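Local structure of uncharacterized protein (Bacteroides eggerthii, 4FTD) at residues E39-I44 with K99-M103; R139-G145 with L411-Y417; R317-T321 with Y331-I335; L354-G359 with L431-R435. The protein is of unknown function, but joins an immunoglobulin-like domain to a six-bladed beta-propeller and is probably linked to carbohydrate metabolism. All coordinates share one frame; numbering follows the deposited sequence. Where two conformers were deposited one is given.

Contact 1 (E39-I44 with K99-M103); sequences EAKKTI and KDYLM
Thr43 and Ile44 pair with Leu102 and Met103 in parallel register, the parallel step in the otherwise antiparallel mixed sheet of the immunoglobulin-like domain. Two backbone bonds carry the ladder: Leu102 N gives to Lys42 O at 2.9 Å, and Ile44 N to Leu102 O at 3.0 Å. Lys42 and Thr43 both face Asp38 in a G1 beta bulge, where the chain leaves the turn after strand 31-38.

A salt-bridge network ties the turn to strand 98-106. Glu39 spreads its carboxylate between two residues of that strand: OE1 takes the Tyr101 OH hydrogen on its syn lone pair at 2.6 Å, while OE2 makes a salt bridge to Lys99 NZ at 2.8 Å. Lys42 NZ reaches the same OE2 at 2.7 Å from the other face of the carboxylate plane, and also holds Glu39 O. The two ammonium groups thus share one oxygen between them, which probably offsets their closeness. Lys99 NZ and Tyr101 OH have further backbone partners at Thr15 and Leu17.

Apolar contact is made on the buried face, where Ile44 and Tyr101 cross at about a right angle. With Ile44 CG1 set opposite the carbonyl carbon (chi1 -55°), its CD1 lies 3.6 Å from Tyr101 CB.

Contact 2 (R139-G145 with L411-Y417); sequences RCASYDG and LAQTDYY
Gln413 and Asp415 reach across to strand 138-143, bonding backbone atoms of Arg139, Ala141 and Tyr143 and the hydroxyl of Ser142, and through them two neighbouring blades of the propeller meet along their edge strands. Strands 138-143 and 412-420 run nearly parallel, 8° apart, but the axes of the two segments come no closer than 6.3 Å, and side chains make the bonds.

Gln413 bends at chi2 (74°), which lays its amide along the chain from Arg139 to Ala141. NE2 gives to Arg139 O at 3.0 Å, on a lone pair in the carbonyl plane; OE1 takes Ala141 N at 3.2 Å, with the donor well above the plane of the amide C=O. The amide thus bonds a backbone C=O and a backbone N-H two residues apart.

Asp415 makes the second link, as acceptor only. Its OD2 accepts from Ser142 OG at 2.7 Å and from Tyr143 N at 3.0 Å, both arriving from one face of the carboxylate. OD1 is held by a salt bridge to Lys343 and by a water that also donates to Ser142 OG; a glycerol, probably from the crystallisation liquor, binds this oxygen too.

At the far end, Tyr143 and Tyr417 cross at about a right angle, CE1 of Tyr143 lying 3.8 Å from Tyr417 CB. Gly145 CA sits over the face of the Tyr417 ring, 4.3 Å from its centroid.

Contact 3 (R317-T321 with Y331-I335); sequences RVPVT and YKSKI
Val320 is gripped by residues 333-335 at both its backbone N and O. Its N gives to Ile335 O at 2.9 Å, almost in line with the C=O bond, and its O takes two hydrogens from a single residue: Ser333 N at 3.0 Å and Ser333 OG at 2.8 Å. Ser333 holds OG between its backbone N and carbonyl carbon (chi1 82°); the hydroxyl donates to Val320 O while accepting from Ile335 N, an ST turn that bends the chain as strand 329-332 ends. The side chains of Val320 and Ile335 then lie side by side and point the same way, with Val320 CG2 3.8 Å from Ile335 CG2.

Pro319 meets the same bend through CB, 3.3 Å from Ser333 O, and CG approaches the aliphatic chain of Lys332 more loosely.

Thr321 and Lys332 form an antiparallel non-hydrogen-bonded pair. Thr321 OG1 turns back to give a bond to Pro319 O at 2.7 Å, and CG2, the branch anti to the backbone N, rests 3.4 Å from Tyr331 O.

The whole forms the open end of the hairpin of strands 318-323 and 329-332, in a four-stranded antiparallel sheet. Val320 also packs on strand 311-315, and with Ile335 it touches Leu353 of strand 350-357, while helix 381-390 covers Tyr331, Ser333 and Ile335, its Asp389 taking a hydrogen bond from Tyr331 OH.

Contact 4 (L354-G359 with L431-R435); sequences LVCTAG and LFASR
Arg435 stretches from the end of strand 426-435 to the turn at Ala358 and Gly359, closing one end of a face-to-face packing between two propeller sheets. Strands 350-357 and 426-435 lie 21° apart in direction, with their axes 7.6 Å from each other at the closest; no backbone-to-backbone bond links them, and every contact involves a side chain.

The arginine leaves its backbone with CG opposite N (chi1 -173°), makes one unusual bend at chi2 (-98°) and then runs straight to the guanidinium. This delivers NE to Ala358 O at 2.7 Å, nearly along the C=O axis, although the oxygen lies somewhat off the guanidinium plane. NH2 gives to Gly359 O at 3.0 Å, this time within that plane, and adds a weak bond to Ala358 O. The carbonyls meet the edge of the group, and Ser438 and Ser405 O take hydrogens from NH1 and NH2 respectively. Gly359 has backbone angles that suit a residue without CB.

Further along, the packing is apolar. Cys356 lies opposite Ala433, SG standing 4.0 Å from Ala433 CB, with Arg435 CB a little more distant. Leu354 meets Leu431 methyl to methyl, CD2 of each, at 4.2 Å.

At the polar end, a buried positive group is satisfied by neutral acceptors, the carbonyls of Ala358, Gly359 and Ser405 and the Ser438 hydroxyl. Their dipoles probably help to steady its charge, and the bonds from NE and NH2 tie the 358-359 loop to the end of strand 426-435.

Contact 1 belongs to the N-terminal immunoglobulin-like domain, with centres 51 to 55 Å from the other three, which lie in the propeller. It closes before any of them opens. Contacts 2 and 4 have centres 8 Å apart and touch directly: strands 412-420 and 426-435 are neighbours in one sheet, and the rings of Tyr143 and Phe432 meet with nearly parallel planes. That sheet also holds strand 439-446 and, at its outer edge, strand 120-125, so it brings both ends of the propeller chain together, as in the closure of such folds. Contact 3, about 16 Å from contact 4 between centres, is nested within the loop that contact 2 closes.

Contact 1 (E39-I44 with K99-M103)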
loop_
_atom_site.group_PDB
_atom_site.type_symbol
_atom_site.label_atom_id
_atom_site.label_comp_id
_atom_site.label_asym_id
_atom_site.label_seq_id
_atom_site.Cartn_x
_atom_site.Cartn_y
_atom_site.Cartn_z
ATOM N N GLU A 39 -2.303 -32.187 29.987
ATOM C CA GLU A 39 -2.918 -33.172 30.878
ATOM C C GLU A 39 -4.131 -32.667 31.661
ATOM O O GLU A 39 -5.062 -33.430 31.887
ATOM C CB GLU A 39 -1.870 -33.750 31.842
ATOM C CG GLU A 39 -2.397 -34.856 32.765
ATOM C CD GLU A 39 -2.916 -36.064 32.015
ATOM O OE1 GLU A 39 -2.393 -36.344 30.918
ATOM O OE2 GLU A 39 -3.835 -36.736 32.525
ATOM N N ALA A 40 -4.109 -31.406 32.093
ATOM C CA ALA A 40 -5.225 -30.840 32.866
ATOM C C ALA A 40 -6.468 -30.763 31.984
ATOM O O ALA A 40 -7.570 -31.101 32.428
ATOM C CB ALA A 40 -4.870 -29.460 33.426
ATOM N N LYS A 41 -6.273 -30.355 30.725
ATOM C CA LYS A 41 -7.375 -30.221 29.752
ATOM C C LYS A 41 -7.677 -31.514 28.979
ATOM O O LYS A 41 -8.689 -31.590 28.276
ATOM C CB LYS A 41 -7.065 -29.082 28.775
ATOM C CG LYS A 41 -7.015 -27.729 29.468
ATOM C CD LYS A 41 -6.497 -26.628 28.556
ATOM C CE LYS A 41 -6.341 -25.328 29.343
ATOM N NZ LYS A 41 -5.505 -24.340 28.613
ATOM N N LYS A 42 -6.808 -32.523 29.129
ATOM C CA LYS A 42 -6.958 -33.801 28.428
ATOM C C LYS A 42 -7.055 -33.557 26.905
ATOM O O LYS A 42 -7.978 -34.026 26.247
ATOM C CB LYS A 42 -8.183 -34.593 28.945
ATOM C CG LYS A 42 -8.348 -34.702 30.467
ATOM C CD LYS A 42 -7.290 -35.543 31.186
ATOM C CE LYS A 42 -7.408 -35.349 32.700
ATOM N NZ LYS A 42 -6.146 -35.606 33.452
ATOM N N THR A 43 -6.104 -32.807 26.354
ATOM C CA THR A 43 -6.060 -32.544 24.910
ATOM C C THR A 43 -4.693 -32.895 24.356
ATOM O O THR A 43 -3.682 -32.933 25.082
ATOM C CB THR A 43 -6.358 -31.060 24.582
ATOM O OG1 THR A 43 -5.321 -30.255 25.144
ATOM C CG2 THR A 43 -7.730 -30.614 25.167
ATOM N N ILE A 44 -4.680 -33.172 23.061
ATOM C CA ILE A 44 -3.467 -33.444 22.331
ATOM C C ILE A 44 -3.529 -32.602 21.058
ATOM O O ILE A 44 -4.534 -32.618 20.351
ATOM C CB ILE A 44 -3.314 -34.933 21.947
ATOM C CG1 ILE A 44 -3.406 -35.885 23.178
ATOM C CG2 ILE A 44 -1.986 -35.139 21.195
ATOM C CD1 ILE A 44 -3.721 -37.350 22.841
ATOM N N LYS A 99 -8.783 -43.449 30.282
ATOM C CA LYS A 99 -8.741 -41.992 30.219
ATOM C C LYS A 99 -8.856 -41.584 28.774
ATOM O O LYS A 99 -8.167 -42.120 27.913
ATOM C CB LYS A 99 -7.445 -41.439 30.822
ATOM C CG LYS A 99 -7.390 -39.907 30.881
ATOM C CD LYS A 99 -6.116 -39.371 31.522
ATOM C CE LYS A 99 -6.133 -39.456 33.042
ATOM N NZ LYS A 99 -4.780 -39.191 33.604
ATOM N N ASP A 100 -9.740 -40.629 28.511
ATOM C CA ASP A 100 -9.965 -40.123 27.159
ATOM C C ASP A 100 -9.326 -38.734 26.962
ATOM O O ASP A 100 -9.518 -37.820 27.761
ATOM C CB ASP A 100 -11.454 -40.033 26.872
ATOM C CG ASP A 100 -12.116 -41.405 26.617
ATOM O OD1 ASP A 100 -11.414 -42.428 26.460
ATOM O OD2 ASP A 100 -13.372 -41.443 26.540
ATOM N N TYR A 101 -8.547 -38.609 25.891
ATOM C CA TYR A 101 -7.928 -37.354 25.476
ATOM C C TYR A 101 -8.606 -36.956 24.169
ATOM O O TYR A 101 -8.940 -37.821 23.355
ATOM C CB TYR A 101 -6.417 -37.573 25.225
ATOM C CG TYR A 101 -5.600 -37.804 26.480
ATOM C CD1 TYR A 101 -5.479 -39.079 27.040
ATOM C CD2 TYR A 101 -4.914 -36.762 27.089
ATOM C CE1 TYR A 101 -4.717 -39.297 28.175
ATOM C CE2 TYR A 101 -4.162 -36.978 28.233
ATOM C CZ TYR A 101 -4.066 -38.255 28.762
ATOM O OH TYR A 101 -3.323 -38.493 29.894
ATOM N N LEU A 102 -8.815 -35.658 23.978
ATOM C CA LEU A 102 -9.354 -35.114 22.733
ATOM C C LEU A 102 -8.166 -34.724 21.855
ATOM O O LEU A 102 -7.439 -33.762 22.155
ATOM C CB LEU A 102 -10.264 -33.904 22.993
ATOM C CG LEU A 102 -11.684 -34.294 23.352
ATOM C CD1 LEU A 102 -12.530 -33.046 23.639
ATOM C CD2 LEU A 102 -12.251 -35.121 22.195
HETATM N N MSE A 103 -7.979 -35.475 20.773
HETATM C CA MSE A 103 -6.827 -35.308 19.907
HETATM C C MSE A 103 -7.200 -34.597 18.617
HETATM O O MSE A 103 -7.969 -35.127 17.833
HETATM C CB MSE A 103 -6.181 -36.660 19.616
HETATM C CG MSE A 103 -4.942 -36.544 18.741
HETATM SE SE MSE A 103 -3.939 -38.217 18.637
HETATM C CE MSE A 103 -3.656 -38.339 16.629
#

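Contact 2 (R139-G145 with L411-Y417)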
loop_
_atom_site.group_PDB
_atom_site.type_symbol
_atom_site.label_atom_id
_atom_site.label_comp_id
_atom_site.label_asym_id
_atom_site.label_seq_id
_atom_site.Cartn_x
_atom_site.Cartn_y
_atom_site.Cartn_z
ATOM N N ARG A 139 4.501 21.336 -0.513
ATOM C CA ARG A 139 3.167 20.705 -0.699
ATOM C C ARG A 139 3.227 19.337 -1.335
ATOM O O ARG A 139 2.207 18.699 -1.601
ATOM C CB ARG A 139 2.297 21.625 -1.541
ATOM C CG ARG A 139 2.101 22.956 -0.874
ATOM C CD ARG A 139 1.123 23.851 -1.613
ATOM N NE ARG A 139 1.108 25.153 -0.917
ATOM C CZ ARG A 139 0.255 26.137 -1.194
ATOM N NH1 ARG A 139 -0.664 25.983 -2.109
ATOM N NH2 ARG A 139 0.329 27.287 -0.559
ATOM N N CYS A 140 4.437 18.830 -1.530
ATOM C CA CYS A 140 4.607 17.565 -2.182
ATOM C C CYS A 140 5.899 16.866 -1.813
ATOM O O CYS A 140 6.946 17.485 -1.765
ATOM C CB CYS A 140 4.637 17.781 -3.673
ATOM S SG CYS A 140 4.537 16.309 -4.742
ATOM N N ALA A 141 5.788 15.561 -1.637
ATOM C CA ALA A 141 6.896 14.646 -1.456
ATOM C C ALA A 141 6.555 13.348 -2.185
ATOM O O ALA A 141 5.388 13.021 -2.383
ATOM C CB ALA A 141 7.184 14.413 0.067
ATOM N N SER A 142 7.576 12.632 -2.641
ATOM C CA SER A 142 7.418 11.394 -3.356
ATOM C C SER A 142 8.546 10.418 -2.912
ATOM O O SER A 142 9.517 10.835 -2.316
ATOM C CB SER A 142 7.454 11.662 -4.868
ATOM O OG SER A 142 7.297 10.473 -5.645
ATOM N N TYR A 143 8.344 9.133 -3.143
ATOM C CA TYR A 143 9.230 8.066 -2.647
ATOM C C TYR A 143 9.298 6.943 -3.650
ATOM O O TYR A 143 8.318 6.642 -4.271
ATOM C CB TYR A 143 8.689 7.567 -1.329
ATOM C CG TYR A 143 9.117 6.180 -0.852
ATOM C CD1 TYR A 143 8.347 5.051 -1.166
ATOM C CD2 TYR A 143 10.194 6.009 -0.008
ATOM C CE1 TYR A 143 8.684 3.797 -0.708
ATOM C CE2 TYR A 143 10.520 4.736 0.491
ATOM C CZ TYR A 143 9.752 3.648 0.120
ATOM O OH TYR A 143 10.046 2.416 0.547
ATOM N N ASP A 144 10.456 6.340 -3.821
ATOM C CA ASP A 144 10.602 5.198 -4.699
ATOM C C ASP A 144 11.410 4.049 -4.078
ATOM O O ASP A 144 11.843 3.185 -4.795
ATOM C CB ASP A 144 11.259 5.638 -6.006
ATOM C CG ASP A 144 12.687 6.108 -5.827
ATOM O OD1 ASP A 144 13.230 6.105 -4.697
ATOM O OD2 ASP A 144 13.261 6.527 -6.834
ATOM N N GLY A 145 11.673 4.084 -2.774
ATOM C CA GLY A 145 12.449 3.036 -2.108
ATOM C C GLY A 145 13.897 3.426 -1.883
ATOM O O GLY A 145 14.504 2.980 -0.934
ATOM N N LEU A 411 -2.523 19.208 0.367
ATOM C CA LEU A 411 -2.049 18.319 -0.678
ATOM C C LEU A 411 -1.342 17.123 0.028
ATOM O O LEU A 411 -0.590 17.310 1.047
ATOM C CB LEU A 411 -1.123 19.023 -1.696
ATOM C CG LEU A 411 -1.803 19.968 -2.729
ATOM C CD1 LEU A 411 -2.840 19.233 -3.586
ATOM C CD2 LEU A 411 -2.384 21.198 -2.050
ATOM N N ALA A 412 -1.680 15.928 -0.459
ATOM C CA ALA A 412 -1.188 14.652 0.076
ATOM C C ALA A 412 -0.781 13.743 -1.062
ATOM O O ALA A 412 -1.375 13.798 -2.142
ATOM C CB ALA A 412 -2.239 13.950 0.939
ATOM N N GLN A 413 0.270 12.957 -0.830
ATOM C CA GLN A 413 0.819 12.039 -1.802
ATOM C C GLN A 413 0.951 10.652 -1.129
ATOM O O GLN A 413 1.032 10.511 0.102
ATOM C CB GLN A 413 2.224 12.465 -2.299
ATOM C CG GLN A 413 2.265 13.800 -3.031
ATOM C CD GLN A 413 2.123 14.995 -2.129
ATOM O OE1 GLN A 413 2.711 15.032 -1.035
ATOM N NE2 GLN A 413 1.374 15.999 -2.577
ATOM N N THR A 414 0.918 9.645 -1.978
ATOM C CA THR A 414 1.215 8.262 -1.613
ATOM C C THR A 414 2.214 7.709 -2.616
ATOM O O THR A 414 2.355 8.194 -3.745
ATOM C CB THR A 414 -0.029 7.356 -1.590
ATOM O OG1 THR A 414 -0.628 7.338 -2.889
ATOM C CG2 THR A 414 -1.011 7.809 -0.525
ATOM N N ASP A 415 2.902 6.664 -2.200
ATOM C CA ASP A 415 3.830 5.936 -3.075
ATOM C C ASP A 415 4.116 4.594 -2.418
ATOM O O ASP A 415 3.842 4.415 -1.245
ATOM C CB ASP A 415 5.159 6.694 -3.271
ATOM C CG ASP A 415 5.151 7.662 -4.462
ATOM O OD1 ASP A 415 4.737 7.267 -5.604
ATOM O OD2 ASP A 415 5.615 8.821 -4.247
ATOM N N TYR A 416 4.670 3.662 -3.176
ATOM C CA TYR A 416 5.051 2.387 -2.583
ATOM C C TYR A 416 6.187 1.786 -3.338
ATOM O O TYR A 416 6.434 2.168 -4.477
ATOM C CB TYR A 416 3.849 1.425 -2.573
ATOM C CG TYR A 416 3.405 0.986 -3.942
ATOM C CD1 TYR A 416 2.477 1.733 -4.678
ATOM C CD2 TYR A 416 3.896 -0.199 -4.509
ATOM C CE1 TYR A 416 2.079 1.320 -5.942
ATOM C CE2 TYR A 416 3.500 -0.612 -5.770
ATOM C CZ TYR A 416 2.591 0.152 -6.464
ATOM O OH TYR A 416 2.216 -0.256 -7.674
ATOM N N TYR A 417 6.826 0.809 -2.703
ATOM C CA TYR A 417 7.927 0.047 -3.254
ATOM C C TYR A 417 7.856 -1.392 -2.714
ATOM O O TYR A 417 7.634 -1.606 -1.515
ATOM C CB TYR A 417 9.252 0.678 -2.837
ATOM C CG TYR A 417 10.453 -0.150 -3.192
ATOM C CD1 TYR A 417 10.903 -0.204 -4.502
ATOM C CD2 TYR A 417 11.161 -0.857 -2.205
ATOM C CE1 TYR A 417 12.013 -0.965 -4.838
ATOM C CE2 TYR A 417 12.285 -1.620 -2.533
ATOM C CZ TYR A 417 12.693 -1.666 -3.850
ATOM O OH TYR A 417 13.789 -2.394 -4.196
HETATM O O HOH W 1 5.867 8.594 -7.796
#

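Contact 3 (R317-T321 with Y331-I335)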
loop_
_atom_site.group_PDB
_atom_site.type_symbol
_atom_site.label_atom_id
_atom_site.label_comp_id
_atom_site.label_asym_id
_atom_site.label_seq_id
_atom_site.Cartn_x
_atom_site.Cartn_y
_atom_site.Cartn_z
ATOM N N ARG A 317 -14.324 15.723 -1.667
ATOM C CA ARG A 317 -15.726 15.277 -1.636
ATOM C C ARG A 317 -16.084 14.394 -2.844
ATOM O O ARG A 317 -17.234 14.385 -3.299
ATOM C CB ARG A 317 -16.675 16.488 -1.532
ATOM C CG ARG A 317 -16.543 17.243 -0.213
ATOM C CD ARG A 317 -17.507 18.417 -0.161
ATOM N NE ARG A 317 -17.207 19.421 -1.174
ATOM C CZ ARG A 317 -16.192 20.297 -1.121
ATOM N NH1 ARG A 317 -15.333 20.327 -0.102
ATOM N NH2 ARG A 317 -16.018 21.147 -2.103
ATOM N N VAL A 318 -15.093 13.669 -3.363
ATOM C CA VAL A 318 -15.273 12.677 -4.419
ATOM C C VAL A 318 -14.712 11.353 -3.870
ATOM O O VAL A 318 -13.475 11.190 -3.745
ATOM C CB VAL A 318 -14.592 13.044 -5.766
ATOM C CG1 VAL A 318 -14.761 11.879 -6.754
ATOM C CG2 VAL A 318 -15.184 14.349 -6.367
ATOM N N PRO A 319 -15.603 10.409 -3.502
ATOM C CA PRO A 319 -15.145 9.066 -3.119
ATOM C C PRO A 319 -14.339 8.437 -4.243
ATOM O O PRO A 319 -14.537 8.809 -5.393
ATOM C CB PRO A 319 -16.448 8.270 -2.942
ATOM C CG PRO A 319 -17.527 9.265 -2.864
ATOM C CD PRO A 319 -17.068 10.483 -3.594
ATOM N N VAL A 320 -13.473 7.484 -3.893
ATOM C CA VAL A 320 -12.640 6.726 -4.833
ATOM C C VAL A 320 -13.564 6.119 -5.902
ATOM O O VAL A 320 -14.487 5.352 -5.597
ATOM C CB VAL A 320 -11.795 5.649 -4.101
ATOM C CG1 VAL A 320 -11.071 4.754 -5.090
ATOM C CG2 VAL A 320 -10.784 6.317 -3.161
ATOM N N THR A 321 -13.337 6.522 -7.146
ATOM C CA THR A 321 -14.187 6.179 -8.284
ATOM C C THR A 321 -13.326 5.618 -9.409
ATOM O O THR A 321 -12.319 6.229 -9.809
ATOM C CB THR A 321 -14.937 7.454 -8.797
ATOM O OG1 THR A 321 -15.712 8.065 -7.738
ATOM C CG2 THR A 321 -15.820 7.149 -9.998
ATOM N N TYR A 331 -17.454 3.360 -11.839
ATOM C CA TYR A 331 -18.004 2.901 -10.558
ATOM C C TYR A 331 -17.563 3.768 -9.382
ATOM O O TYR A 331 -16.396 3.874 -9.133
ATOM C CB TYR A 331 -17.634 1.413 -10.306
ATOM C CG TYR A 331 -18.267 0.866 -9.057
ATOM C CD1 TYR A 331 -19.586 0.411 -9.063
ATOM C CD2 TYR A 331 -17.572 0.837 -7.855
ATOM C CE1 TYR A 331 -20.191 -0.064 -7.904
ATOM C CE2 TYR A 331 -18.173 0.364 -6.683
ATOM C CZ TYR A 331 -19.479 -0.077 -6.721
ATOM O OH TYR A 331 -20.055 -0.529 -5.579
ATOM N N LYS A 332 -18.530 4.311 -8.636
ATOM C CA LYS A 332 -18.271 5.116 -7.456
ATOM C C LYS A 332 -18.285 4.205 -6.244
ATOM O O LYS A 332 -19.277 3.593 -5.978
ATOM C CB LYS A 332 -19.328 6.216 -7.305
ATOM C CG LYS A 332 -18.982 7.220 -6.224
ATOM C CD LYS A 332 -19.901 8.424 -6.189
ATOM C CE LYS A 332 -21.194 8.135 -5.470
ATOM N NZ LYS A 332 -21.750 9.414 -4.963
ATOM N N SER A 333 -17.181 4.094 -5.513
ATOM C CA SER A 333 -17.121 3.250 -4.305
ATOM C C SER A 333 -17.519 4.034 -3.060
ATOM O O SER A 333 -17.822 5.239 -3.126
ATOM C CB SER A 333 -15.720 2.659 -4.118
ATOM O OG SER A 333 -14.833 3.582 -3.500
ATOM N N LYS A 334 -17.482 3.349 -1.922
ATOM C CA LYS A 334 -17.773 3.958 -0.622
ATOM C C LYS A 334 -16.514 4.444 0.098
ATOM O O LYS A 334 -16.634 5.015 1.165
ATOM C CB LYS A 334 -18.522 2.967 0.284
ATOM C CG LYS A 334 -19.896 2.620 -0.221
ATOM C CD LYS A 334 -20.484 1.441 0.559
ATOM C CE LYS A 334 -21.942 1.178 0.217
ATOM N NZ LYS A 334 -22.383 -0.096 0.848
ATOM N N ILE A 335 -15.323 4.227 -0.468
ATOM C CA ILE A 335 -14.073 4.705 0.147
ATOM C C ILE A 335 -13.998 6.234 -0.041
ATOM O O ILE A 335 -13.843 6.701 -1.146
ATOM C CB ILE A 335 -12.847 3.975 -0.428
ATOM C CG1 ILE A 335 -12.956 2.475 -0.083
ATOM C CG2 ILE A 335 -11.550 4.553 0.142
ATOM C CD1 ILE A 335 -12.018 1.567 -0.835
#

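Contact 4 (L354-G359 with L431-R435)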
loop_
_atom_site.group_PDB
_atom_site.type_symbol
_atom_site.label_atom_id
_atom_site.label_comp_id
_atom_site.label_asym_id
_atom_site.label_seq_id
_atom_site.Cartn_x
_atom_site.Cartn_y
_atom_site.Cartn_z
ATOM N N LEU A 354 -4.051 1.987 -1.428
ATOM C CA LEU A 354 -3.243 2.894 -0.611
ATOM C C LEU A 354 -3.810 4.297 -0.863
ATOM O O LEU A 354 -3.969 4.707 -2.033
ATOM C CB LEU A 354 -1.774 2.818 -1.014
ATOM C CG LEU A 354 -0.808 3.839 -0.397
ATOM C CD1 LEU A 354 -0.765 3.754 1.122
ATOM C CD2 LEU A 354 0.581 3.651 -1.035
ATOM N N VAL A 355 -4.182 4.990 0.206
ATOM C CA VAL A 355 -4.665 6.371 0.092
ATOM C C VAL A 355 -4.058 7.188 1.197
ATOM O O VAL A 355 -3.488 6.626 2.152
ATOM C CB VAL A 355 -6.203 6.484 0.159
ATOM C CG1 VAL A 355 -6.868 5.724 -0.973
ATOM C CG2 VAL A 355 -6.739 6.053 1.521
ATOM N N CYS A 356 -4.096 8.521 1.046
ATOM C CA CYS A 356 -3.818 9.399 2.189
ATOM C C CYS A 356 -5.006 10.290 2.391
ATOM O O CYS A 356 -5.481 10.918 1.423
ATOM C CB CYS A 356 -2.542 10.239 1.988
ATOM S SG CYS A 356 -2.035 11.150 3.460
ATOM N N THR A 357 -5.518 10.383 3.619
ATOM C CA THR A 357 -6.668 11.278 3.830
ATOM C C THR A 357 -6.095 12.713 4.006
ATOM O O THR A 357 -5.107 12.891 4.695
ATOM C CB THR A 357 -7.573 10.823 4.984
ATOM O OG1 THR A 357 -6.753 10.794 6.134
ATOM C CG2 THR A 357 -8.238 9.391 4.701
ATOM N N ALA A 358 -6.718 13.709 3.372
ATOM C CA ALA A 358 -6.131 15.061 3.221
ATOM C C ALA A 358 -6.347 16.016 4.386
ATOM O O ALA A 358 -5.390 16.618 4.923
ATOM C CB ALA A 358 -6.634 15.691 1.922
ATOM N N GLY A 359 -7.601 16.192 4.791
ATOM C CA GLY A 359 -7.887 17.194 5.806
ATOM C C GLY A 359 -7.875 18.617 5.262
ATOM O O GLY A 359 -7.138 19.460 5.751
ATOM N N LEU A 431 5.266 1.233 2.131
ATOM C CA LEU A 431 4.234 2.215 1.834
ATOM C C LEU A 431 4.690 3.575 2.350
ATOM O O LEU A 431 5.325 3.671 3.394
ATOM C CB LEU A 431 2.896 1.810 2.477
ATOM C CG LEU A 431 2.400 0.390 2.152
ATOM C CD1 LEU A 431 1.074 0.183 2.872
ATOM C CD2 LEU A 431 2.230 0.135 0.644
ATOM N N PHE A 432 4.359 4.608 1.593
ATOM C CA PHE A 432 4.700 5.992 1.900
ATOM C C PHE A 432 3.476 6.847 1.731
ATOM O O PHE A 432 2.708 6.662 0.769
ATOM C CB PHE A 432 5.764 6.447 0.936
ATOM C CG PHE A 432 6.064 7.945 0.935
ATOM C CD1 PHE A 432 5.396 8.807 0.059
ATOM C CD2 PHE A 432 7.146 8.456 1.707
ATOM C CE1 PHE A 432 5.719 10.162 0.004
ATOM C CE2 PHE A 432 7.493 9.791 1.628
ATOM C CZ PHE A 432 6.765 10.646 0.782
ATOM N N ALA A 433 3.329 7.800 2.630
ATOM C CA ALA A 433 2.360 8.898 2.530
ATOM C C ALA A 433 3.033 10.181 3.040
ATOM O O ALA A 433 3.897 10.151 3.945
ATOM C CB ALA A 433 1.086 8.626 3.328
ATOM N N SER A 434 2.651 11.295 2.436
ATOM C CA SER A 434 3.078 12.629 2.830
ATOM C C SER A 434 1.877 13.542 2.776
ATOM O O SER A 434 1.108 13.473 1.831
ATOM C CB SER A 434 4.101 13.193 1.835
ATOM O OG SER A 434 4.628 14.432 2.352
ATOM N N ARG A 435 1.783 14.461 3.717
ATOM C CA ARG A 435 0.701 15.405 3.766
ATOM C C ARG A 435 1.195 16.764 4.226
ATOM O O ARG A 435 1.940 16.890 5.226
ATOM C CB ARG A 435 -0.409 14.856 4.618
ATOM C CG ARG A 435 -1.665 15.707 4.609
ATOM C CD ARG A 435 -1.731 16.618 5.815
ATOM N NE ARG A 435 -2.962 17.373 5.884
ATOM C CZ ARG A 435 -3.245 18.269 6.822
ATOM N NH1 ARG A 435 -2.361 18.548 7.767
ATOM N NH2 ARG A 435 -4.425 18.887 6.817
#